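Long-range contacts in dehydratase, IlvD/Edd family (Caulobacter crescentus, PDB 5OYN), which catalyses the dehydration of D-xylonate to 2-dehydro-3-deoxy-D-arabinonate in D-xylose degradation, and of D-gluconate, using a [2Fe-2S] cluster and magnesium: residues 268-273 with 300-305; 143-148 with 294-299; 451-456 with 485-490; 182-187 with 475-480; 162-167 with 238-243. All coordinates share one frame; numbering follows the deposited sequence.

Interaction 1: residues 268-273 with 300-305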
# COMPACT_ATOMS: atom_id res chain seq x y z
N LEU A 268 -7.13 15.97 31.15
CA LEU A 268 -6.65 15.02 32.15
C LEU A 268 -6.53 15.72 33.50
O LEU A 268 -5.44 16.00 34.02
CB LEU A 268 -5.33 14.41 31.70
CG LEU A 268 -5.45 13.79 30.30
CD1 LEU A 268 -4.10 13.51 29.70
CD2 LEU A 268 -6.28 12.52 30.37
N THR A 269 -7.70 16.02 34.05
CA THR A 269 -7.84 16.45 35.42
C THR A 269 -7.89 15.23 36.34
O THR A 269 -8.06 14.09 35.89
CB THR A 269 -9.11 17.27 35.61
OG1 THR A 269 -10.25 16.43 35.39
CG2 THR A 269 -9.14 18.42 34.64
N LYS A 270 -7.76 15.48 37.64
CA LYS A 270 -7.91 14.39 38.60
C LYS A 270 -9.29 13.76 38.49
O LYS A 270 -9.42 12.54 38.68
CB LYS A 270 -7.65 14.90 40.01
CG LYS A 270 -8.09 13.98 41.12
CD LYS A 270 -6.94 13.10 41.62
CE LYS A 270 -7.36 12.32 42.88
NZ LYS A 270 -6.18 11.92 43.73
N GLN A 271 -10.32 14.54 38.18
CA GLN A 271 -11.65 13.96 38.07
C GLN A 271 -11.72 12.96 36.94
O GLN A 271 -12.37 11.90 37.07
CB GLN A 271 -12.70 15.05 37.85
CG GLN A 271 -12.58 16.28 38.72
CD GLN A 271 -13.94 16.88 39.00
OE1 GLN A 271 -14.61 17.39 38.09
NE2 GLN A 271 -14.38 16.80 40.25
N ALA A 272 -11.07 13.28 35.81
CA ALA A 272 -11.05 12.37 34.67
C ALA A 272 -10.38 11.06 35.03
O ALA A 272 -10.88 9.99 34.69
CB ALA A 272 -10.35 13.02 33.48
N PHE A 273 -9.25 11.13 35.74
CA PHE A 273 -8.60 9.90 36.17
C PHE A 273 -9.48 9.10 37.13
O PHE A 273 -9.45 7.87 37.11
CB PHE A 273 -7.25 10.21 36.81
CG PHE A 273 -6.17 10.58 35.81
CD1 PHE A 273 -5.45 9.60 35.14
CD2 PHE A 273 -5.87 11.92 35.55
CE1 PHE A 273 -4.46 9.95 34.22
CE2 PHE A 273 -4.88 12.27 34.64
CZ PHE A 273 -4.18 11.29 33.97
N ALA A 300 0.78 14.20 33.71
CA ALA A 300 -0.08 15.36 33.61
C ALA A 300 -0.17 16.13 34.94
O ALA A 300 -1.11 16.92 35.14
CB ALA A 300 -1.47 14.93 33.14
N GLY A 301 0.79 15.93 35.84
CA GLY A 301 0.84 16.68 37.08
C GLY A 301 -0.35 16.45 37.99
O GLY A 301 -0.84 17.39 38.62
N VAL A 302 -0.83 15.21 38.06
CA VAL A 302 -1.91 14.81 38.95
C VAL A 302 -1.39 13.67 39.80
O VAL A 302 -0.61 12.84 39.33
CB VAL A 302 -3.18 14.38 38.18
CG1 VAL A 302 -4.23 13.85 39.13
CG2 VAL A 302 -3.73 15.54 37.39
N GLU A 303 -1.80 13.66 41.07
CA GLU A 303 -1.31 12.70 42.04
C GLU A 303 -2.42 11.70 42.32
O GLU A 303 -3.52 12.09 42.75
CB GLU A 303 -0.85 13.42 43.32
CG GLU A 303 -0.25 12.53 44.41
CD GLU A 303 -0.48 13.09 45.82
OE1 GLU A 303 0.02 12.48 46.80
OE2 GLU A 303 -1.15 14.14 45.96
N ILE A 304 -2.16 10.43 42.05
CA ILE A 304 -3.13 9.38 42.34
C ILE A 304 -2.54 8.47 43.39
O ILE A 304 -1.48 7.86 43.18
CB ILE A 304 -3.54 8.59 41.09
CG1 ILE A 304 -4.25 9.54 40.13
CG2 ILE A 304 -4.46 7.45 41.49
CD1 ILE A 304 -5.23 8.86 39.25
N THR A 305 -3.24 8.35 44.51
CA THR A 305 -2.76 7.75 45.74
C THR A 305 -3.51 6.46 46.01
O THR A 305 -4.58 6.20 45.43
CB THR A 305 -2.95 8.73 46.91
OG1 THR A 305 -4.34 9.05 47.05
CG2 THR A 305 -2.19 10.01 46.66
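A Schellman motif closing helix 289-299 meets the capped start of helix 270-282. G301, with positive phi, is its C-prime residue: G301 N bonds back to R298 O and V302 N to A297 O, and the following residues run in extended form past the first turn of the other helix. V302 is the main bump. Its isopropyl group fills a hollow lined by L268, K270 and F273, with CG1 anti to the backbone N and 3.7 Å from K270 CB, while CG2 reaches to 3.8 Å from L268 O. A second bump is I304, whose CD1 lies against F273 CB at 3.4 Å, the two side chains crossing at about a right angle. The F273 ring also packs on M296 and A297 of helix 289-299. At the other end A300 and L268 meet more loosely, CB to CB at 4.2 Å. T269, at the N-cap of helix 270-282, accepts from A272 N through OG1 at 3.3 Å. K270 lies over V302: its chain, bent at chi2 (96°), passes alongside CG1 and carries the ammonium to a salt bridge with D308. An alanine here would remove this cover and the bonds to D308 and to E303 O, and would probably loosen the segment 302-304 from the helix. K270 NZ donates to E303 O over 2.8 Å, lying in the carbonyl plane with a C=O...N angle of 158°.

Interaction 2: residues 143-148 with 294-299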
# COMPACT_ATOMS: atom_id res chain seq x y z
N ALA A 143 2.00 4.81 26.78
CA ALA A 143 3.16 5.43 26.13
C ALA A 143 2.74 6.59 25.24
O ALA A 143 3.40 7.64 25.24
CB ALA A 143 3.93 4.38 25.33
N GLY A 144 1.65 6.43 24.49
CA GLY A 144 1.21 7.52 23.63
C GLY A 144 0.68 8.70 24.42
O GLY A 144 1.12 9.84 24.24
N ILE A 145 -0.26 8.44 25.33
CA ILE A 145 -0.86 9.52 26.11
C ILE A 145 0.19 10.23 26.97
O ILE A 145 0.24 11.47 27.01
CB ILE A 145 -2.02 8.98 26.96
CG1 ILE A 145 -3.07 8.40 26.01
CG2 ILE A 145 -2.57 10.08 27.84
CD1 ILE A 145 -4.25 7.81 26.70
N MET A 146 1.05 9.47 27.63
CA MET A 146 2.14 10.08 28.39
C MET A 146 2.92 11.09 27.55
O MET A 146 3.14 12.23 27.96
CB MET A 146 3.08 9.00 28.93
CG MET A 146 2.51 8.27 30.12
SD MET A 146 3.34 6.71 30.46
CE MET A 146 5.07 7.15 30.31
N ALA A 147 3.32 10.69 26.34
CA ALA A 147 4.13 11.56 25.50
C ALA A 147 3.35 12.77 25.03
O ALA A 147 3.88 13.89 25.00
CB ALA A 147 4.67 10.77 24.30
N ALA A 148 2.09 12.58 24.64
CA ALA A 148 1.32 13.72 24.16
C ALA A 148 1.11 14.76 25.26
O ALA A 148 1.06 15.96 24.96
CB ALA A 148 -0.03 13.26 23.60
N VAL A 294 -1.49 5.64 36.92
CA VAL A 294 -0.68 6.53 37.74
C VAL A 294 0.36 7.24 36.88
O VAL A 294 0.48 8.47 36.93
CB VAL A 294 -0.02 5.76 38.90
CG1 VAL A 294 1.12 6.57 39.50
CG2 VAL A 294 -1.04 5.43 39.98
N ALA A 295 1.10 6.47 36.08
CA ALA A 295 2.09 7.02 35.15
C ALA A 295 1.51 8.17 34.33
O ALA A 295 2.13 9.23 34.19
CB ALA A 295 2.62 5.92 34.23
N MET A 296 0.32 7.98 33.77
CA MET A 296 -0.27 9.04 32.96
C MET A 296 -0.66 10.23 33.83
O MET A 296 -0.44 11.39 33.44
CB MET A 296 -1.48 8.50 32.20
CG MET A 296 -1.13 7.33 31.30
SD MET A 296 -2.57 6.35 30.85
CE MET A 296 -3.48 7.62 30.03
N ALA A 297 -1.23 9.97 35.01
CA ALA A 297 -1.58 11.03 35.96
C ALA A 297 -0.37 11.88 36.29
O ALA A 297 -0.38 13.10 36.09
CB ALA A 297 -2.17 10.41 37.23
N ARG A 298 0.70 11.24 36.78
CA ARG A 298 1.92 11.95 37.11
C ARG A 298 2.39 12.83 35.96
O ARG A 298 2.65 14.02 36.15
CB ARG A 298 3.00 10.97 37.52
CG ARG A 298 2.68 10.23 38.80
CD ARG A 298 3.93 9.67 39.43
NE ARG A 298 4.86 10.72 39.83
CZ ARG A 298 6.12 10.51 40.19
NH1 ARG A 298 6.62 9.28 40.21
NH2 ARG A 298 6.89 11.54 40.54
N HIS A 299 2.46 12.28 34.75
CA HIS A 299 2.95 13.06 33.61
C HIS A 299 2.03 14.22 33.26
O HIS A 299 2.47 15.14 32.57
CB HIS A 299 3.15 12.16 32.38
CG HIS A 299 4.52 11.60 32.27
ND1 HIS A 299 4.83 10.30 32.61
CD2 HIS A 299 5.69 12.17 31.86
CE1 HIS A 299 6.12 10.09 32.41
NE2 HIS A 299 6.66 11.20 31.95
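This is a buried, wholly side-chain contact between two nearly parallel helices of the N-terminal family region, 141-151 and 289-299. Their short segments run in the same direction, 7° apart, with axes 9.1 Å from each other, and no hydrogen bond passes between them. Two methionines do most of the filling. M146 and M296 lie level with one another and cross at about a right angle, CG of M146 resting 3.9 Å from CG of M296. The two share one bent shape (chi3 45° in M146, 61° in M296), but their places on the two helices put the methyls in different surroundings. M296 CE tucks against the branched side chain of I145, 3.4 Å from its CG2 and equally near its CD1. M146 instead lays SD against A295 CB at 3.9 Å and brings CE to 3.8 Å from H299 CE1; SD is 5.2 Å from the centroid of the H299 ring, an oblique Met-aromatic contact. The ring of H299 is steadied by a weak hydrogen bond from its ND1 to A295 O, one turn earlier in the helix, and it also meets the ring of Y116. R112 of helix 109-125 covers M146 and A295, while I145 packs on V157. Helix 141-151 joins the neighbouring parallel strands 130-135 and 155-159, so the contact sets a second helix against the helix of a beta-alpha-beta crossover.

Interaction 3: residues 451-456 with 485-490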
# COMPACT_ATOMS: atom_id res chain seq x y z
N ILE A 451 4.14 -29.11 49.16
CA ILE A 451 3.15 -28.06 48.94
C ILE A 451 1.76 -28.66 49.10
O ILE A 451 1.51 -29.81 48.72
CB ILE A 451 3.35 -27.43 47.55
CG1 ILE A 451 4.82 -27.04 47.34
CG2 ILE A 451 2.44 -26.23 47.36
CD1 ILE A 451 5.06 -26.04 46.22
N ASP A 452 0.85 -27.90 49.70
CA ASP A 452 -0.53 -28.35 49.85
C ASP A 452 -1.45 -27.13 49.81
O ASP A 452 -0.99 -26.00 49.61
CB ASP A 452 -0.73 -29.17 51.13
CG ASP A 452 -0.28 -28.44 52.41
OD1 ASP A 452 -0.27 -27.18 52.45
OD2 ASP A 452 0.06 -29.14 53.39
N GLU A 453 -2.74 -27.37 50.04
CA GLU A 453 -3.77 -26.36 49.82
C GLU A 453 -3.59 -25.10 50.66
O GLU A 453 -4.22 -24.08 50.36
CB GLU A 453 -5.13 -26.99 50.10
CG GLU A 453 -5.07 -28.49 50.00
CD GLU A 453 -6.35 -29.15 50.44
OE1 GLU A 453 -6.67 -30.25 49.92
OE2 GLU A 453 -7.04 -28.55 51.30
N ARG A 454 -2.76 -25.12 51.70
CA ARG A 454 -2.63 -23.96 52.58
C ARG A 454 -1.31 -23.21 52.37
O ARG A 454 -0.86 -22.49 53.27
CB ARG A 454 -2.79 -24.37 54.04
CG ARG A 454 -3.84 -25.45 54.29
CD ARG A 454 -5.26 -24.97 54.03
NE ARG A 454 -5.48 -23.59 54.46
CZ ARG A 454 -6.66 -22.96 54.41
NH1 ARG A 454 -7.73 -23.60 53.95
NH2 ARG A 454 -6.76 -21.70 54.81
N CYS A 455 -0.70 -23.34 51.19
CA CYS A 455 0.48 -22.57 50.84
C CYS A 455 0.09 -21.34 50.03
O CYS A 455 -1.04 -21.20 49.55
CB CYS A 455 1.48 -23.44 50.07
SG CYS A 455 1.74 -25.07 50.83
N ILE A 456 1.04 -20.41 49.90
CA ILE A 456 0.89 -19.24 49.05
C ILE A 456 2.17 -19.08 48.22
O ILE A 456 3.27 -18.97 48.78
CB ILE A 456 0.59 -17.96 49.87
CG1 ILE A 456 0.68 -16.72 48.98
CG2 ILE A 456 1.52 -17.84 51.08
CD1 ILE A 456 0.04 -15.51 49.59
N LYS A 485 -5.59 -33.25 41.79
CA LYS A 485 -6.62 -33.38 42.81
C LYS A 485 -7.77 -32.39 42.62
O LYS A 485 -8.69 -32.37 43.44
CB LYS A 485 -6.03 -33.20 44.21
CG LYS A 485 -4.87 -34.12 44.55
CD LYS A 485 -4.17 -33.62 45.81
CE LYS A 485 -3.14 -34.61 46.37
NZ LYS A 485 -2.25 -33.99 47.40
N GLY A 486 -7.73 -31.56 41.57
CA GLY A 486 -8.78 -30.59 41.32
C GLY A 486 -8.61 -29.24 41.98
O GLY A 486 -9.55 -28.44 41.96
N ILE A 487 -7.45 -28.97 42.57
CA ILE A 487 -7.20 -27.69 43.23
C ILE A 487 -6.60 -26.77 42.18
O ILE A 487 -5.42 -26.86 41.85
CB ILE A 487 -6.29 -27.85 44.44
CG1 ILE A 487 -7.07 -28.58 45.54
CG2 ILE A 487 -5.76 -26.49 44.92
CD1 ILE A 487 -6.32 -28.73 46.82
N MET A 488 -7.42 -25.86 41.65
CA MET A 488 -7.05 -25.17 40.42
C MET A 488 -6.17 -23.96 40.67
O MET A 488 -5.39 -23.58 39.79
CB MET A 488 -8.31 -24.77 39.65
CG MET A 488 -9.10 -25.96 39.11
SD MET A 488 -8.01 -27.25 38.45
CE MET A 488 -7.42 -26.44 36.96
N SER A 489 -6.27 -23.34 41.84
CA SER A 489 -5.44 -22.18 42.14
C SER A 489 -5.09 -22.16 43.62
O SER A 489 -5.90 -22.55 44.46
CB SER A 489 -6.15 -20.88 41.74
OG SER A 489 -7.50 -20.89 42.15
N LEU A 490 -3.88 -21.72 43.91
CA LEU A 490 -3.47 -21.32 45.24
C LEU A 490 -3.25 -19.82 45.28
O LEU A 490 -3.12 -19.17 44.24
CB LEU A 490 -2.19 -22.05 45.68
CG LEU A 490 -2.26 -23.57 45.56
CD1 LEU A 490 -0.86 -24.17 45.53
CD2 LEU A 490 -3.13 -24.20 46.67
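L490 and I487 reach from the loop after helix 480-484 onto a type I beta turn, D452 to C455, joining the lead-ins to strands 492-494 and 455-460, neighbouring parallel strands of the mixed sheet in the C-terminal family region. L490 CG stands anti to the carbonyl carbon, beside the backbone N: CD2 lies over the turn, 3.8 Å from E453 O, and CD1 points to I451, before it, at 4.3 Å from CG2 of that residue. Lower on the same side chain, CB rests 4.1 Å from C455 O. I487 shares this first torsion and is extended beyond it (chi2 -176°), which sends CD1 straight out to E453 CG at 3.4 Å. E453, its chi1 of -21° away from the staggered positions, is likewise extended past CG (chi2 172°) and crosses I487 at about a right angle, offering both stem and carboxylate to the methyl. The turn is braced internally by C455 N to D452 O at 3.1 Å. C455 SG accepts an almost straight hydrogen bond from D452 N, 3.2 Å long. G486, with positive phi, ends helix 480-484 in a Schellman motif. Around the contact, helix 411-417 supplies R416 against E453 and I487 and Y417 against L490, with Y417 OH bonded to E453 O. I432 of the adjoining strand 426-435 packs on I451 and C455, and L482 of helix 480-484 on I451 and I487.

Interaction 4: residues 182-187 with 475-480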
# COMPACT_ATOMS: atom_id res chain seq x y z
N SER A 182 -4.59 -23.56 29.54
CA SER A 182 -3.97 -24.72 28.91
C SER A 182 -2.73 -25.17 29.64
O SER A 182 -2.35 -26.34 29.51
CB SER A 182 -3.66 -24.42 27.44
OG SER A 182 -4.84 -24.56 26.66
N ARG A 183 -2.07 -24.27 30.38
CA ARG A 183 -0.97 -24.68 31.25
C ARG A 183 -1.46 -25.66 32.32
O ARG A 183 -0.72 -26.57 32.71
CB ARG A 183 -0.32 -23.45 31.90
CG ARG A 183 0.66 -22.70 30.99
CD ARG A 183 1.87 -22.16 31.75
NE ARG A 183 1.77 -20.73 32.05
CZ ARG A 183 2.80 -19.88 32.08
NH1 ARG A 183 4.04 -20.27 31.84
NH2 ARG A 183 2.58 -18.60 32.37
N ARG A 184 -2.70 -25.51 32.77
CA ARG A 184 -3.24 -26.38 33.80
C ARG A 184 -3.65 -27.73 33.25
O ARG A 184 -3.42 -28.76 33.89
CB ARG A 184 -4.43 -25.69 34.48
CG ARG A 184 -4.03 -24.39 35.16
CD ARG A 184 -5.17 -23.82 35.96
NE ARG A 184 -5.25 -22.37 35.83
CZ ARG A 184 -6.34 -21.72 35.43
NH1 ARG A 184 -7.44 -22.40 35.11
NH2 ARG A 184 -6.33 -20.39 35.34
N LYS A 185 -4.25 -27.76 32.06
CA LYS A 185 -4.69 -29.02 31.49
C LYS A 185 -3.53 -29.85 30.96
O LYS A 185 -3.58 -31.08 30.98
CB LYS A 185 -5.72 -28.75 30.40
CG LYS A 185 -6.77 -27.73 30.83
CD LYS A 185 -8.12 -28.03 30.19
CE LYS A 185 -8.67 -26.80 29.48
NZ LYS A 185 -9.82 -26.19 30.22
N LEU A 186 -2.46 -29.19 30.50
CA LEU A 186 -1.27 -29.93 30.09
C LEU A 186 -0.57 -30.56 31.28
O LEU A 186 -0.01 -31.66 31.16
CB LEU A 186 -0.31 -29.02 29.34
CG LEU A 186 0.95 -29.69 28.79
CD1 LEU A 186 0.63 -30.45 27.51
CD2 LEU A 186 2.05 -28.66 28.56
N ALA A 187 -0.57 -29.88 32.43
CA ALA A 187 -0.01 -30.47 33.64
C ALA A 187 -0.88 -31.62 34.13
O ALA A 187 -0.37 -32.70 34.44
CB ALA A 187 0.15 -29.40 34.72
N ASN A 475 1.00 -14.92 38.01
CA ASN A 475 -0.07 -15.91 37.95
C ASN A 475 0.48 -17.33 37.97
O ASN A 475 0.24 -18.12 37.04
CB ASN A 475 -0.99 -15.67 36.73
CG ASN A 475 -0.23 -15.58 35.41
OD1 ASN A 475 0.80 -14.90 35.30
ND2 ASN A 475 -0.75 -16.25 34.38
N MET A 476 1.21 -17.68 39.04
CA MET A 476 1.77 -19.02 39.22
C MET A 476 0.67 -20.04 39.47
O MET A 476 -0.33 -19.76 40.13
CB MET A 476 2.74 -19.03 40.39
CG MET A 476 4.08 -18.37 40.10
SD MET A 476 5.07 -18.02 41.58
CE MET A 476 4.10 -16.69 42.27
N GLN A 477 0.86 -21.27 38.94
CA GLN A 477 -0.15 -22.30 39.10
C GLN A 477 0.27 -23.35 40.14
O GLN A 477 1.47 -23.53 40.39
CB GLN A 477 -0.46 -22.99 37.76
CG GLN A 477 0.65 -23.87 37.20
CD GLN A 477 0.17 -24.71 36.02
OE1 GLN A 477 -0.69 -24.27 35.25
NE2 GLN A 477 0.72 -25.91 35.87
N PRO A 478 -0.69 -24.05 40.75
CA PRO A 478 -0.35 -25.10 41.72
C PRO A 478 0.56 -26.14 41.12
O PRO A 478 0.62 -26.29 39.89
CB PRO A 478 -1.72 -25.70 42.06
CG PRO A 478 -2.70 -24.63 41.79
CD PRO A 478 -2.14 -23.84 40.65
N PRO A 479 1.29 -26.89 41.95
CA PRO A 479 2.06 -28.04 41.44
C PRO A 479 1.13 -29.10 40.87
O PRO A 479 -0.09 -29.09 41.09
CB PRO A 479 2.80 -28.56 42.68
CG PRO A 479 2.78 -27.41 43.66
CD PRO A 479 1.52 -26.65 43.38
N ASP A 480 1.72 -30.02 40.10
CA ASP A 480 0.91 -30.95 39.33
C ASP A 480 0.05 -31.82 40.24
O ASP A 480 -1.14 -32.02 39.98
CB ASP A 480 1.79 -31.82 38.44
CG ASP A 480 2.63 -31.01 37.46
OD1 ASP A 480 2.53 -29.76 37.44
OD2 ASP A 480 3.42 -31.63 36.70
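The junction between the N- and C-terminal family regions of this IlvD/Edd dehydratase passes through this contact, where the last turns of helix 177-187 face the loop leading into helix 480-484. Q477 makes most of the contact. Its CG takes the crowded position between the backbone N and the carbonyl carbon (chi1 69°), and the chain then extends, so that the amide lies end-on against the helix. OE1 touches R184 CG at 3.3 Å and R183 CB at 3.5 Å, while NE2 sits 3.7 Å from A187 CB. No hydrogen bond crosses: R184 N is 3.4 Å from Q477 OE1 but badly angled. The grip is therefore one of van der Waals fit, and an alanine in place of Q477 would remove the amide from R183, R184 and A187 and probably loosen the fit of this loop against helix 177-187. P479 is the N-cap of helix 480-484, and D480, the first residue of that helix, places OD1 3.6 Å from A187 CB. The R183 side chain is about 8 Å from that of the magnesium ligand E472 and about 12 Å from the ion. R184 forms a salt bridge to D503, its guanidinium plane turned 42° from the Q477 amide. R183 NH1 and NH2 pair with D31 and the terminal carboxylate of H600, both of a neighbouring subunit.

Interaction 5: residues 162-167 with 238-243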
# COMPACT_ATOMS: atom_id res chain seq x y z
N PRO A 162 -10.08 -5.04 19.55
CA PRO A 162 -9.69 -6.44 19.75
C PRO A 162 -9.94 -7.30 18.51
O PRO A 162 -10.62 -6.90 17.56
CB PRO A 162 -10.58 -6.87 20.91
CG PRO A 162 -11.83 -6.11 20.66
CD PRO A 162 -11.40 -4.76 20.15
N MET A 163 -9.37 -8.50 18.54
CA MET A 163 -9.63 -9.49 17.51
C MET A 163 -11.06 -10.01 17.61
O MET A 163 -11.78 -9.74 18.57
CB MET A 163 -8.66 -10.67 17.64
CG MET A 163 -7.26 -10.36 17.21
SD MET A 163 -6.11 -11.66 17.66
CE MET A 163 -6.41 -11.85 19.41
N LEU A 164 -11.46 -10.77 16.60
CA LEU A 164 -12.77 -11.42 16.63
C LEU A 164 -12.77 -12.54 17.67
O LEU A 164 -11.72 -12.92 18.20
CB LEU A 164 -13.11 -11.96 15.24
CG LEU A 164 -13.19 -10.93 14.13
CD1 LEU A 164 -13.37 -11.62 12.77
CD2 LEU A 164 -14.32 -9.95 14.40
N ASP A 165 -13.96 -13.07 17.97
CA ASP A 165 -14.06 -14.19 18.90
C ASP A 165 -13.29 -15.39 18.36
O ASP A 165 -13.33 -15.68 17.16
CB ASP A 165 -15.51 -14.62 19.13
CG ASP A 165 -16.40 -13.53 19.70
OD1 ASP A 165 -15.88 -12.54 20.29
OD2 ASP A 165 -17.64 -13.68 19.56
N GLY A 166 -12.61 -16.10 19.24
CA GLY A 166 -11.93 -17.33 18.87
C GLY A 166 -12.74 -18.52 19.37
O GLY A 166 -13.37 -18.45 20.43
N TRP A 167 -12.72 -19.60 18.58
CA TRP A 167 -13.50 -20.79 18.89
C TRP A 167 -12.64 -22.04 18.72
O TRP A 167 -11.82 -22.12 17.80
CB TRP A 167 -14.72 -20.90 18.01
CG TRP A 167 -15.73 -19.82 18.21
CD1 TRP A 167 -15.75 -18.59 17.60
CD2 TRP A 167 -16.88 -19.87 19.05
NE1 TRP A 167 -16.85 -17.88 18.02
CE2 TRP A 167 -17.55 -18.64 18.91
CE3 TRP A 167 -17.40 -20.83 19.91
CZ2 TRP A 167 -18.72 -18.35 19.61
CZ3 TRP A 167 -18.55 -20.54 20.60
CH2 TRP A 167 -19.20 -19.32 20.44
N ALA A 238 -11.25 -4.76 15.71
CA ALA A 238 -10.43 -4.26 14.60
C ALA A 238 -10.98 -4.53 13.19
O ALA A 238 -10.88 -3.62 12.35
CB ALA A 238 -9.02 -4.82 14.75
N PRO A 239 -11.53 -5.69 12.84
CA PRO A 239 -11.98 -5.88 11.46
C PRO A 239 -13.39 -5.40 11.13
O PRO A 239 -13.78 -5.53 9.97
CB PRO A 239 -11.88 -7.41 11.25
CG PRO A 239 -11.31 -7.97 12.53
CD PRO A 239 -11.52 -6.96 13.59
N TYR A 240 -14.16 -4.85 12.07
CA TYR A 240 -15.46 -4.28 11.72
C TYR A 240 -15.27 -3.00 10.91
O TYR A 240 -14.31 -2.25 11.11
CB TYR A 240 -16.28 -3.93 12.96
CG TYR A 240 -16.94 -5.08 13.69
CD1 TYR A 240 -16.43 -6.36 13.62
CD2 TYR A 240 -18.05 -4.85 14.49
CE1 TYR A 240 -17.01 -7.40 14.32
CE2 TYR A 240 -18.64 -5.88 15.20
CZ TYR A 240 -18.12 -7.16 15.11
OH TYR A 240 -18.70 -8.20 15.82
N ARG A 241 -16.22 -2.72 10.02
CA ARG A 241 -16.06 -1.47 9.28
C ARG A 241 -16.31 -0.27 10.18
O ARG A 241 -15.77 0.81 9.93
CB ARG A 241 -16.95 -1.43 8.03
CG ARG A 241 -18.41 -1.70 8.27
CD ARG A 241 -19.26 -0.43 8.23
NE ARG A 241 -20.66 -0.83 8.39
CZ ARG A 241 -21.46 -0.51 9.42
NH1 ARG A 241 -21.03 0.26 10.40
NH2 ARG A 241 -22.70 -0.97 9.44
N GLU A 242 -17.10 -0.46 11.25
CA GLU A 242 -17.28 0.54 12.29
C GLU A 242 -15.93 1.13 12.69
O GLU A 242 -15.81 2.34 12.89
CB GLU A 242 -17.94 -0.06 13.53
CG GLU A 242 -19.43 0.10 13.63
CD GLU A 242 -19.99 -0.60 14.87
OE1 GLU A 242 -20.46 -1.75 14.75
OE2 GLU A 242 -19.96 -0.00 15.98
N ARG A 243 -14.90 0.29 12.78
CA ARG A 243 -13.58 0.76 13.18
C ARG A 243 -13.01 1.74 12.16
O ARG A 243 -12.41 2.75 12.53
CB ARG A 243 -12.63 -0.41 13.35
CG ARG A 243 -11.20 -0.01 13.45
CD ARG A 243 -10.93 0.85 14.67
NE ARG A 243 -11.25 0.16 15.91
CZ ARG A 243 -11.55 0.78 17.05
NH1 ARG A 243 -11.54 2.10 17.12
NH2 ARG A 243 -11.83 0.07 18.14
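P162 O is held across the contact by one hydrogen bond, from A238 N at 2.9 Å, with an N-H...O angle of 151° and the donor in the carbonyl plane. It ties the loop after strand 155-159 to the turn leading into helix 241-259. The alanine methyl lies alongside, A238 CB 3.8 Å from P162 O. Beyond this bond the contact is apolar and centres on L164. Its CG, beside the backbone N, comes 3.9 Å from P239 CG, and the leucine and the proline ring slide past each other in opposite directions. L164 CD2 reaches further, to 3.7 Å from Y240 CE1, meeting the tyrosine at the edge of its ring and near the ring plane. L164 packs on L164, and P239 on P239, of a neighbouring subunit, placing this patch at an interface of the homotetramer, while the iron-sulfur cluster lies about 8 Å from the P162 side chain and M163 is joined through its backbone to H209 of the cluster pocket. E330 spans both segments, one carboxylate oxygen taking D165 N and the other bonding to Y240 OH, so the far end of the ring is held too. Helix 329-335, which carries E330, covers L164 and Y240, while R243 of helix 241-259 packs on L158 and S159 of strand 155-159.

Overall arrangement
From the N terminus, interactions 2, 5 and 4 open in turn. Interaction 5 closes first, at 238-243, and is nested within the loop of interaction 2. Interaction 1 then opens at 268-273 before interaction 2 closes at 294-299, so these two cross; they also touch, through A297 and F273, and together join helices 141-151, 270-282 and 289-299. Interaction 4 crosses interactions 2 and 5, encloses interaction 1, and closes only at 475-480, linking the N- and C-terminal family regions. Interaction 3 opens at 451-456, before that closure, and ends after it, crossing interaction 4. Their centres lie about 11 Å apart and they touch around P478 and P479, well away from interactions 1 and 2.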